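Local coordinates for archaeal actin homolog (Thermoplasma acidophilum, PDB 2FSJ), which polymerizes into bundled helical filaments when supplied with nucleoside triphosphates, most readily with ATP, at residues R165-P170 and D340-S345; V173-Y178 and Q331-L336. All coordinates share one frame; numbering follows the deposited sequence.

Interaction 1. Residues R165-P170 and D340-S345; sequences RLIMRP and DAAERS
In this actin-like fold the C-terminal helix packs back against the sheet of the first domain, and here I167, on strand 158-170, lies against A341 and A342 in the last turn of helix 333-343 and S345 just beyond it. Residues alternate along the strand: R165, I167 and R169 face this helix, whereas L166 and M168 turn to the other face of the sheet and meet helix 133-144. The strand is therefore sandwiched between two helical layers.

I167 sits at the middle of the contact. Its CB lies 4.0 Å from A342 CB, and the CG2 branch reaches along the helix toward A341, with CG2 at 4.4 Å from A341 CB. The other branch turns toward S345: chi1 of -63° sets CG1 beside the backbone N, and a further turn at chi2 carries CD1 to 3.4 Å from S345 OG, so a hydroxyl rests against a methyl.

The two arginines stand on either side of I167 along the strand. R165 bends at its third torsion and brings its guanidinium edge to the serine, NH1 being 3.4 Å from S345 CB, close to the guanidinium plane. R169 uses a face instead. Its chain curls at the second torsion (chi2 -64°), and A341 CB sits 3.6 Å above the guanidinium plane, displaced toward the rim. That rotation is held by a hydrogen bond back to the strand: R169 NH1 donates to M168 O at 3.0 Å, with the acceptor near the guanidinium plane but the donor well above the carbonyl plane.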
ATOM      1  N   ARG A 165      13.007 -17.621  -1.430  1.00 23.19           N
ATOM      2  CA  ARG A 165      12.176 -17.458  -2.624  1.00 22.60           C
ATOM      3  C   ARG A 165      11.269 -16.287  -2.446  1.00 20.62           C
ATOM      4  O   ARG A 165      10.778 -16.066  -1.357  1.00 18.65           O
ATOM      5  CB  ARG A 165      11.330 -18.696  -2.875  1.00 23.81           C
ATOM      6  CG  ARG A 165      10.600 -18.691  -4.188  1.00 28.85           C
ATOM      7  CD  ARG A 165      10.219 -20.069  -4.777  1.00 35.91           C
ATOM      8  NE  ARG A 165      10.312 -21.159  -3.808  1.00 41.25           N
ATOM      9  CZ  ARG A 165       9.283 -21.736  -3.194  1.00 45.29           C
ATOM     10  NH1 ARG A 165       8.033 -21.342  -3.432  1.00 47.01           N
ATOM     11  NH2 ARG A 165       9.504 -22.723  -2.322  1.00 45.40           N
ATOM     12  N   LEU A 166      11.100 -15.535  -3.531  1.00 19.27           N
ATOM     13  CA  LEU A 166      10.181 -14.433  -3.598  1.00 17.86           C
ATOM     14  C   LEU A 166       9.154 -14.764  -4.670  1.00 18.81           C
ATOM     15  O   LEU A 166       9.527 -14.953  -5.846  1.00 19.57           O
ATOM     16  CB  LEU A 166      10.978 -13.178  -3.944  1.00 18.11           C
ATOM     17  CG  LEU A 166      10.278 -11.847  -3.988  1.00 18.89           C
ATOM     18  CD1 LEU A 166       9.660 -11.485  -2.632  1.00 19.92           C
ATOM     19  CD2 LEU A 166      11.252 -10.771  -4.477  1.00 18.60           C
ATOM     20  N   ILE A 167       7.878 -14.833  -4.284  1.00 16.56           N
ATOM     21  CA  ILE A 167       6.777 -15.050  -5.194  1.00 16.98           C
ATOM     22  C   ILE A 167       6.050 -13.694  -5.337  1.00 16.47           C
ATOM     23  O   ILE A 167       5.787 -13.029  -4.346  1.00 15.53           O
ATOM     24  CB  ILE A 167       5.839 -16.129  -4.660  1.00 17.11           C
ATOM     25  CG1 ILE A 167       6.574 -17.503  -4.554  1.00 19.43           C
ATOM     26  CG2 ILE A 167       4.537 -16.248  -5.511  1.00 18.16           C
ATOM     27  CD1 ILE A 167       7.131 -18.005  -5.863  1.00 21.51           C
ATOM     28  N   MET A 168       5.734 -13.326  -6.567  1.00 14.93           N
ATOM     29  CA  MET A 168       5.206 -12.005  -6.886  1.00 14.90           C
ATOM     30  C   MET A 168       3.944 -12.090  -7.711  1.00 14.96           C
ATOM     31  O   MET A 168       3.880 -12.876  -8.651  1.00 15.23           O
ATOM     32  CB  MET A 168       6.251 -11.217  -7.668  1.00 14.71           C
ATOM     33  CG  MET A 168       7.521 -10.949  -6.891  1.00 17.22           C
ATOM     34  SD  MET A 168       7.297  -9.773  -5.571  1.00 18.07           S
ATOM     35  CE  MET A 168       7.182  -8.134  -6.468  1.00 16.79           C
ATOM     36  N   ARG A 169       2.976 -11.222  -7.417  1.00 13.67           N
ATOM     37  CA  ARG A 169       1.785 -11.076  -8.260  1.00 13.07           C
ATOM     38  C   ARG A 169       1.559  -9.604  -8.521  1.00 12.41           C
ATOM     39  O   ARG A 169       1.961  -8.822  -7.675  1.00 12.21           O
ATOM     40  CB  ARG A 169       0.573 -11.613  -7.543  1.00 13.03           C
ATOM     41  CG  ARG A 169       0.499 -13.117  -7.480  1.00 15.85           C
ATOM     42  CD  ARG A 169       0.367 -13.808  -8.835  1.00 20.79           C
ATOM     43  NE  ARG A 169       0.319 -15.251  -8.643  1.00 25.61           N
ATOM     44  CZ  ARG A 169       1.382 -16.053  -8.585  1.00 28.56           C
ATOM     45  NH1 ARG A 169       2.633 -15.588  -8.739  1.00 25.50           N
ATOM     46  NH2 ARG A 169       1.188 -17.355  -8.401  1.00 30.62           N
ATOM     47  N   PRO A 170       0.920  -9.221  -9.640  1.00 11.15           N
ATOM     48  CA  PRO A 170       0.605  -7.811  -9.901  1.00 12.22           C
ATOM     49  C   PRO A 170      -0.277  -7.225  -8.830  1.00 11.04           C
ATOM     50  O   PRO A 170      -1.192  -7.897  -8.345  1.00 10.87           O
ATOM     51  CB  PRO A 170      -0.113  -7.857 -11.262  1.00 11.60           C
ATOM     52  CG  PRO A 170       0.474  -9.035 -11.926  1.00 13.49           C
ATOM     53  CD  PRO A 170       0.513 -10.041 -10.786  1.00 12.73           C
ATOM     54  N   ASP A 340      -1.300 -15.839  -0.009  1.00 21.53           N
ATOM     55  CA  ASP A 340      -2.013 -16.998  -0.587  1.00 23.66           C
ATOM     56  C   ASP A 340      -1.253 -17.572  -1.790  1.00 23.86           C
ATOM     57  O   ASP A 340      -1.041 -18.804  -1.896  1.00 23.55           O
ATOM     58  CB  ASP A 340      -3.453 -16.627  -1.021  1.00 23.59           C
ATOM     59  CG  ASP A 340      -4.442 -16.457   0.151  1.00 30.13           C
ATOM     60  OD1 ASP A 340      -4.078 -16.686   1.337  1.00 36.59           O
ATOM     61  OD2 ASP A 340      -5.637 -16.053  -0.026  1.00 34.93           O
ATOM     62  N   ALA A 341      -0.832 -16.696  -2.707  1.00 23.67           N
ATOM     63  CA  ALA A 341      -0.061 -17.142  -3.862  1.00 23.31           C
ATOM     64  C   ALA A 341       1.269 -17.790  -3.489  1.00 23.96           C
ATOM     65  O   ALA A 341       1.649 -18.792  -4.103  1.00 25.09           O
ATOM     66  CB  ALA A 341       0.171 -16.000  -4.881  1.00 23.43           C
ATOM     67  N   ALA A 342       1.993 -17.270  -2.508  1.00 24.74           N
ATOM     68  CA  ALA A 342       3.245 -17.911  -2.104  1.00 26.20           C
ATOM     69  C   ALA A 342       2.970 -19.306  -1.481  1.00 28.27           C
ATOM     70  O   ALA A 342       3.644 -20.276  -1.818  1.00 28.28           O
ATOM     71  CB  ALA A 342       4.038 -17.047  -1.166  1.00 26.47           C
ATOM     72  N   GLU A 343       1.986 -19.382  -0.590  1.00 29.55           N
ATOM     73  CA  GLU A 343       1.594 -20.635   0.035  1.00 31.47           C
ATOM     74  C   GLU A 343       1.312 -21.725  -1.022  1.00 33.74           C
ATOM     75  O   GLU A 343       1.838 -22.868  -0.939  1.00 34.45           O
ATOM     76  CB  GLU A 343       0.368 -20.411   0.918  1.00 31.31           C
ATOM     77  N   ARG A 344       0.507 -21.366  -2.022  1.00 34.74           N
ATOM     78  CA  ARG A 344       0.169 -22.262  -3.111  1.00 36.13           C
ATOM     79  C   ARG A 344       1.347 -22.534  -4.059  1.00 37.82           C
ATOM     80  O   ARG A 344       1.143 -23.133  -5.118  1.00 38.94           O
ATOM     81  CB  ARG A 344      -1.040 -21.721  -3.884  1.00 35.59           C
ATOM     82  N   SER A 345       2.561 -22.082  -3.692  1.00 38.82           N
ATOM     83  CA  SER A 345       3.810 -22.396  -4.405  1.00 39.39           C
ATOM     84  C   SER A 345       4.487 -23.649  -3.811  1.00 39.22           C
ATOM     85  O   SER A 345       4.539 -23.826  -2.586  1.00 39.03           O
ATOM     86  CB  SER A 345       4.790 -21.216  -4.320  1.00 39.57           C
ATOM     87  OG  SER A 345       4.955 -20.603  -5.583  1.00 42.10           O
TER

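Interaction 2. Residues V173-Y178 and Q331-L336; sequences VGAALY and QFANAL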
ATOM      1  N   VAL A 173      -4.139  -7.951  -8.520  1.00 11.40           N
ATOM      2  CA  VAL A 173      -4.375  -9.387  -8.661  1.00 12.41           C
ATOM      3  C   VAL A 173      -4.369 -10.044  -7.283  1.00 13.42           C
ATOM      4  O   VAL A 173      -5.170 -10.938  -7.052  1.00 12.69           O
ATOM      5  CB  VAL A 173      -3.329 -10.043  -9.600  1.00 12.12           C
ATOM      6  CG1 VAL A 173      -3.332 -11.574  -9.520  1.00 15.08           C
ATOM      7  CG2 VAL A 173      -3.567  -9.580 -11.016  1.00 14.95           C
ATOM      8  N   GLY A 174      -3.462  -9.609  -6.396  1.00 13.09           N
ATOM      9  CA  GLY A 174      -3.462 -10.076  -5.005  1.00 13.29           C
ATOM     10  C   GLY A 174      -4.828  -9.906  -4.362  1.00 12.30           C
ATOM     11  O   GLY A 174      -5.409 -10.864  -3.856  1.00 14.71           O
ATOM     12  N   ALA A 175      -5.396  -8.712  -4.431  1.00 11.56           N
ATOM     13  CA  ALA A 175      -6.690  -8.476  -3.869  1.00 11.26           C
ATOM     14  C   ALA A 175      -7.826  -9.339  -4.506  1.00 11.84           C
ATOM     15  O   ALA A 175      -8.696  -9.880  -3.805  1.00 11.27           O
ATOM     16  CB  ALA A 175      -7.039  -7.000  -3.969  1.00 10.58           C
ATOM     17  N   ALA A 176      -7.846  -9.398  -5.825  1.00 12.28           N
ATOM     18  CA  ALA A 176      -8.859 -10.198  -6.530  1.00 12.80           C
ATOM     19  C   ALA A 176      -8.777 -11.714  -6.160  1.00 13.08           C
ATOM     20  O   ALA A 176      -9.803 -12.400  -5.985  1.00 13.36           O
ATOM     21  CB  ALA A 176      -8.686  -9.994  -7.971  1.00 13.16           C
ATOM     22  N   LEU A 177      -7.569 -12.221  -5.991  1.00 13.46           N
ATOM     23  CA  LEU A 177      -7.396 -13.630  -5.626  1.00 14.51           C
ATOM     24  C   LEU A 177      -7.879 -13.866  -4.190  1.00 14.38           C
ATOM     25  O   LEU A 177      -8.544 -14.853  -3.928  1.00 14.84           O
ATOM     26  CB  LEU A 177      -5.955 -14.066  -5.773  1.00 15.59           C
ATOM     27  CG  LEU A 177      -5.339 -14.084  -7.167  1.00 18.71           C
ATOM     28  CD1 LEU A 177      -3.808 -14.216  -7.088  1.00 21.20           C
ATOM     29  CD2 LEU A 177      -5.968 -15.189  -7.993  1.00 21.83           C
ATOM     30  N   TYR A 178      -7.607 -12.917  -3.289  1.00 13.84           N
ATOM     31  CA  TYR A 178      -8.117 -12.989  -1.917  1.00 14.10           C
ATOM     32  C   TYR A 178      -9.644 -12.965  -1.879  1.00 14.02           C
ATOM     33  O   TYR A 178     -10.307 -13.837  -1.280  1.00 13.20           O
ATOM     34  CB  TYR A 178      -7.540 -11.864  -1.053  1.00 13.44           C
ATOM     35  CG  TYR A 178      -8.190 -11.791   0.301  1.00 13.33           C
ATOM     36  CD1 TYR A 178      -8.003 -12.837   1.227  1.00 18.94           C
ATOM     37  CD2 TYR A 178      -8.963 -10.752   0.661  1.00 14.64           C
ATOM     38  CE1 TYR A 178      -8.559 -12.806   2.442  1.00 19.57           C
ATOM     39  CE2 TYR A 178      -9.574 -10.720   1.925  1.00 16.56           C
ATOM     40  CZ  TYR A 178      -9.335 -11.746   2.808  1.00 21.67           C
ATOM     41  OH  TYR A 178      -9.904 -11.768   4.071  1.00 24.93           O
ATOM     42  N   GLN A 331      -6.890  -2.369   3.490  1.00 22.21           N
ATOM     43  CA  GLN A 331      -5.473  -2.059   3.454  1.00 21.72           C
ATOM     44  C   GLN A 331      -4.676  -3.325   3.262  1.00 18.24           C
ATOM     45  O   GLN A 331      -3.539  -3.274   2.885  1.00 19.44           O
ATOM     46  CB  GLN A 331      -5.050  -1.332   4.747  1.00 22.88           C
ATOM     47  CG  GLN A 331      -5.676   0.090   4.812  1.00 28.35           C
ATOM     48  CD  GLN A 331      -4.704   1.288   4.895  1.00 34.09           C
ATOM     49  OE1 GLN A 331      -5.041   2.293   5.544  1.00 41.89           O
ATOM     50  NE2 GLN A 331      -3.563   1.224   4.214  1.00 31.86           N
ATOM     51  N   PHE A 332      -5.299  -4.466   3.494  1.00 15.15           N
ATOM     52  CA  PHE A 332      -4.600  -5.731   3.501  1.00 13.83           C
ATOM     53  C   PHE A 332      -4.900  -6.652   2.342  1.00 11.74           C
ATOM     54  O   PHE A 332      -4.276  -7.718   2.221  1.00  9.92           O
ATOM     55  CB  PHE A 332      -4.954  -6.472   4.792  1.00 13.57           C
ATOM     56  CG  PHE A 332      -4.269  -5.899   6.009  1.00 16.51           C
ATOM     57  CD1 PHE A 332      -2.929  -6.167   6.263  1.00 17.55           C
ATOM     58  CD2 PHE A 332      -4.986  -5.101   6.908  1.00 22.77           C
ATOM     59  CE1 PHE A 332      -2.306  -5.628   7.387  1.00 18.92           C
ATOM     60  CE2 PHE A 332      -4.355  -4.594   8.059  1.00 23.02           C
ATOM     61  CZ  PHE A 332      -3.011  -4.843   8.255  1.00 19.49           C
ATOM     62  N   ALA A 333      -5.856  -6.291   1.508  1.00 11.13           N
ATOM     63  CA  ALA A 333      -6.374  -7.257   0.539  1.00 12.01           C
ATOM     64  C   ALA A 333      -5.282  -7.786  -0.370  1.00 10.88           C
ATOM     65  O   ALA A 333      -5.213  -9.010  -0.659  1.00 12.70           O
ATOM     66  CB  ALA A 333      -7.557  -6.654  -0.273  1.00 12.98           C
ATOM     67  N   ASN A 334      -4.413  -6.902  -0.877  1.00 10.58           N
ATOM     68  CA  ASN A 334      -3.309  -7.369  -1.739  1.00 10.59           C
ATOM     69  C   ASN A 334      -2.379  -8.280  -0.976  1.00 10.38           C
ATOM     70  O   ASN A 334      -2.002  -9.349  -1.477  1.00  9.61           O
ATOM     71  CB  ASN A 334      -2.528  -6.201  -2.370  1.00  9.69           C
ATOM     72  CG  ASN A 334      -3.225  -5.620  -3.609  1.00 11.71           C
ATOM     73  OD1 ASN A 334      -3.413  -4.385  -3.742  1.00 16.02           O
ATOM     74  ND2 ASN A 334      -3.541  -6.488  -4.543  1.00  8.64           N
ATOM     75  N   ALA A 335      -1.970  -7.847   0.205  1.00 10.00           N
ATOM     76  CA  ALA A 335      -1.026  -8.641   1.033  1.00 10.25           C
ATOM     77  C   ALA A 335      -1.564 -10.032   1.330  1.00 11.19           C
ATOM     78  O   ALA A 335      -0.816 -11.009   1.301  1.00 10.88           O
ATOM     79  CB  ALA A 335      -0.700  -7.954   2.289  1.00 10.63           C
ATOM     80  N   LEU A 336      -2.860 -10.126   1.588  1.00 11.58           N
ATOM     81  CA  LEU A 336      -3.508 -11.432   1.856  1.00 12.35           C
ATOM     82  C   LEU A 336      -3.457 -12.331   0.611  1.00 13.44           C
ATOM     83  O   LEU A 336      -3.112 -13.490   0.702  1.00 12.14           O
ATOM     84  CB  LEU A 336      -4.954 -11.198   2.282  1.00 12.75           C
ATOM     85  CG  LEU A 336      -5.097 -10.642   3.692  1.00 12.85           C
ATOM     86  CD1 LEU A 336      -6.434  -9.940   3.852  1.00 12.24           C
ATOM     87  CD2 LEU A 336      -4.907 -11.753   4.824  1.00 16.89           C
TER
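The Y178 ring takes L336 over one face. The methyl CD1 of L336 stands 3.8 Å from the centroid of the Y178 ring, 18° off the normal, a CH-pi contact offset toward the hydroxyl end, since L336 CD1 is closest to Y178 CZ. L336 CB covers the other end of the same face and lies 3.6 Å from Y178 CD1. The two side chains run side by side in the same direction. Y178 gets there with CG anti to its backbone N (chi1 172°), which lays the ring alongside L336, and its hydroxyl is tied down by a hydrogen bond to D329, just ahead of helix 333-343. The A333 carbonyl approaches the ring obliquely, with its O 3.7 Å from Y178 CB.

Helix 173-182, which leads out of the first domain's sheet, and the C-terminal helix 333-343 are consistent with the pair of connecting helices that cross beneath the nucleotide cleft in the actin and Hsp70 superfamily. As in those proteins, small residues line the crossing. A175 and N334 have their CA atoms only 4.1 Å apart, and G174, with no side chain, lets the backbones come this near. A175 CB meets A333 CB at 3.7 Å, while A175 CA points its hydrogen at the carbonyl of A333, a CA-H...O contact of 3.6 Å to A333 O with an angle of 147° at the hydrogen. On the cleft side the N334 amide, whose orientation is uncertain, leans over the start of helix 173-182, and its CG is 3.9 Å from the backbone N of A175.

Both contacts use helix 333-343, interaction 2 at its beginning and interaction 1 at its end, and their centres are 12 Å apart. The partners on the other side, strand 158-170 and helix 173-182, follow one another in the chain. The two meet at D340, whose OD2 packs 4.2 Å from Y178 CD1 and is hydrogen-bonded to N181. Only interaction 2 borders the nucleotide site: 331-336 starts with the ATP-binding Q331, the N334 side chain is about 7 Å from that of K34, another ATP-binding residue, and a glycerol, probably from the crystallisation liquor, lies about 3 Å from the N334 side chain. Interaction 1 is at the surface, away from that site.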